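Local structure of CT021 (Chlamydia trachomatis serovar L2, 6UXD) at residues S64-A69 with T200-H205. The protein is of unknown function but belongs to a family grouped with LolA and LolB, which handle lipoproteins, so a related binding role is possible though unproven. Residues are numbered along the deposited sequence; the frame is centred on the assembly and turned at random.
Sequences SSWKNA and TIEMGH
The amino end of the short helix 66-69 is fastened to strand 196-204 by a carboxylate that replaces missing helical carbonyls. Glu202 reaches over with CG anti to its backbone N (chi1 -170°) and the chain extended beyond, a length that suits glutamate to bridging strand and helix. Both of its oxygens use their syn lone pairs. Glu202 OE1 accepts from Trp66 N at 2.8 Å. Glu202 OE2 takes Lys67 N at 3.0 Å. The latter bond is nearly straight (164°). This fork fixes the carboxylate's rotation, and the helix end probably stabilises its charge. Serine suits the N-cap because its short hydroxyl can turn back to a first-turn amide: Ser65 OG accepts from Asn68 N at 3.1 Å.

The Trp66 indole presents its edge to the carboxylate, CD1 lying 3.4 Å from Glu202 OE1, the planes 72° apart. Ile201 CD1 comes obliquely, in van der Waals contact with Trp66 NE1 at 3.6 Å and apolar contact with Trp66 CE2 at 4.0 Å. Lys67 bends at chi3 and chi4, bringing CE to 3.6 Å from His205 O while NZ bonds Asn68 OD1.

Tyr21 OH also bonds Glu202 OE2, and Asn144 ND2 bonds OE1, so each buried oxygen has two partners. Trp66, with its broad apolar surface, also touches Val61 of helix 58-63 and Val23 of strand 21-26, which pairs with strand 196-204.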
loop_
_atom_site.group_PDB
_atom_site.type_symbol
_atom_site.label_atom_id
_atom_site.label_comp_id
_atom_site.label_asym_id
_atom_site.label_seq_id
_atom_site.Cartn_x
_atom_site.Cartn_y
_atom_site.Cartn_z
ATOM N N SER A 64 14.214 2.102 -16.313
ATOM C CA SER A 64 12.919 1.565 -16.726
ATOM C C SER A 64 11.826 1.942 -15.727
ATOM O O SER A 64 11.188 2.985 -15.871
ATOM C CB SER A 64 12.982 0.042 -16.921
ATOM O OG SER A 64 13.336 -0.652 -15.737
ATOM N N SER A 65 11.596 1.109 -14.721
ATOM C CA SER A 65 10.567 1.382 -13.722
ATOM C C SER A 65 10.748 0.394 -12.587
ATOM O O SER A 65 11.473 -0.594 -12.721
ATOM C CB SER A 65 9.155 1.283 -14.312
ATOM O OG SER A 65 8.852 -0.026 -14.792
ATOM N N TRP A 66 10.120 0.707 -11.450
ATOM C CA TRP A 66 10.037 -0.248 -10.353
ATOM C C TRP A 66 9.472 -1.575 -10.830
ATOM O O TRP A 66 10.037 -2.636 -10.553
ATOM C CB TRP A 66 9.167 0.298 -9.218
ATOM C CG TRP A 66 9.943 1.165 -8.284
ATOM C CD1 TRP A 66 10.165 2.510 -8.399
ATOM C CD2 TRP A 66 10.608 0.747 -7.095
ATOM N NE1 TRP A 66 10.927 2.952 -7.348
ATOM C CE2 TRP A 66 11.210 1.888 -6.529
ATOM C CE3 TRP A 66 10.742 -0.485 -6.442
ATOM C CZ2 TRP A 66 11.944 1.834 -5.343
ATOM C CZ3 TRP A 66 11.468 -0.538 -5.265
ATOM C CH2 TRP A 66 12.060 0.614 -4.728
ATOM N N LYS A 67 8.341 -1.533 -11.532
ATOM C CA LYS A 67 7.732 -2.768 -12.003
ATOM C C LYS A 67 8.726 -3.593 -12.810
ATOM O O LYS A 67 8.932 -4.779 -12.532
ATOM C CB LYS A 67 6.488 -2.481 -12.847
ATOM C CG LYS A 67 6.020 -3.700 -13.643
ATOM C CD LYS A 67 4.597 -3.567 -14.124
ATOM C CE LYS A 67 4.422 -2.428 -15.098
ATOM N NZ LYS A 67 5.210 -2.641 -16.329
ATOM N N ASN A 68 9.371 -2.969 -13.803
ATOM C CA ASN A 68 10.208 -3.720 -14.736
ATOM C C ASN A 68 11.590 -4.052 -14.179
ATOM O O ASN A 68 12.206 -5.034 -14.614
ATOM C CB ASN A 68 10.359 -2.951 -16.050
ATOM C CG ASN A 68 9.044 -2.788 -16.784
ATOM O OD1 ASN A 68 8.034 -3.387 -16.422
ATOM N ND2 ASN A 68 9.051 -1.970 -17.825
ATOM N N ALA A 69 12.109 -3.273 -13.243
ATOM C CA ALA A 69 13.383 -3.625 -12.633
ATOM C C ALA A 69 13.241 -4.517 -11.403
ATOM O O ALA A 69 14.261 -4.947 -10.855
ATOM C CB ALA A 69 14.148 -2.361 -12.246
ATOM N N THR A 200 3.436 7.897 -2.679
ATOM C CA THR A 200 3.373 6.871 -3.716
ATOM C C THR A 200 4.207 7.338 -4.901
ATOM O O THR A 200 3.889 8.357 -5.528
ATOM C CB THR A 200 1.940 6.599 -4.150
ATOM O OG1 THR A 200 1.143 6.325 -2.993
ATOM C CG2 THR A 200 1.900 5.398 -5.080
ATOM N N ILE A 201 5.282 6.615 -5.188
ATOM C CA ILE A 201 6.226 7.065 -6.205
ATOM C C ILE A 201 6.010 6.375 -7.538
ATOM O O ILE A 201 6.467 6.895 -8.567
ATOM C CB ILE A 201 7.678 6.890 -5.725
ATOM C CG1 ILE A 201 8.026 5.410 -5.493
ATOM C CG2 ILE A 201 7.876 7.672 -4.452
ATOM C CD1 ILE A 201 9.459 5.181 -4.967
ATOM N N GLU A 202 5.300 5.246 -7.564
ATOM C CA GLU A 202 4.966 4.588 -8.817
ATOM C C GLU A 202 3.699 3.783 -8.610
ATOM O O GLU A 202 3.494 3.227 -7.531
ATOM C CB GLU A 202 6.102 3.680 -9.295
ATOM C CG GLU A 202 5.910 3.152 -10.718
ATOM C CD GLU A 202 7.077 2.297 -11.211
ATOM O OE1 GLU A 202 8.216 2.795 -11.198
ATOM O OE2 GLU A 202 6.853 1.118 -11.599
ATOM N N MET A 203 2.822 3.778 -9.612
ATOM C CA MET A 203 1.698 2.852 -9.615
ATOM C C MET A 203 1.391 2.494 -11.061
ATOM O O MET A 203 1.761 3.214 -11.996
ATOM C CB MET A 203 0.453 3.433 -8.911
ATOM C CG MET A 203 -0.013 4.739 -9.475
ATOM S SD MET A 203 -1.474 5.489 -8.733
ATOM C CE MET A 203 -1.044 5.696 -6.996
ATOM N N GLY A 204 0.725 1.357 -11.236
ATOM C CA GLY A 204 0.346 0.926 -12.559
ATOM C C GLY A 204 -0.447 -0.368 -12.620
ATOM O O GLY A 204 -1.190 -0.729 -11.692
ATOM N N HIS A 205 -0.318 -1.044 -13.757
ATOM C CA HIS A 205 -1.146 -2.185 -14.100
ATOM C C HIS A 205 -0.285 -3.244 -14.768
ATOM O O HIS A 205 0.829 -2.967 -15.231
ATOM C CB HIS A 205 -2.281 -1.786 -15.042
ATOM C CG HIS A 205 -3.020 -0.558 -14.618
ATOM N ND1 HIS A 205 -3.810 -0.516 -13.490
ATOM C CD2 HIS A 205 -3.098 0.675 -15.177
ATOM C CE1 HIS A 205 -4.354 0.682 -13.377
ATOM N NE2 HIS A 205 -3.934 1.426 -14.384
#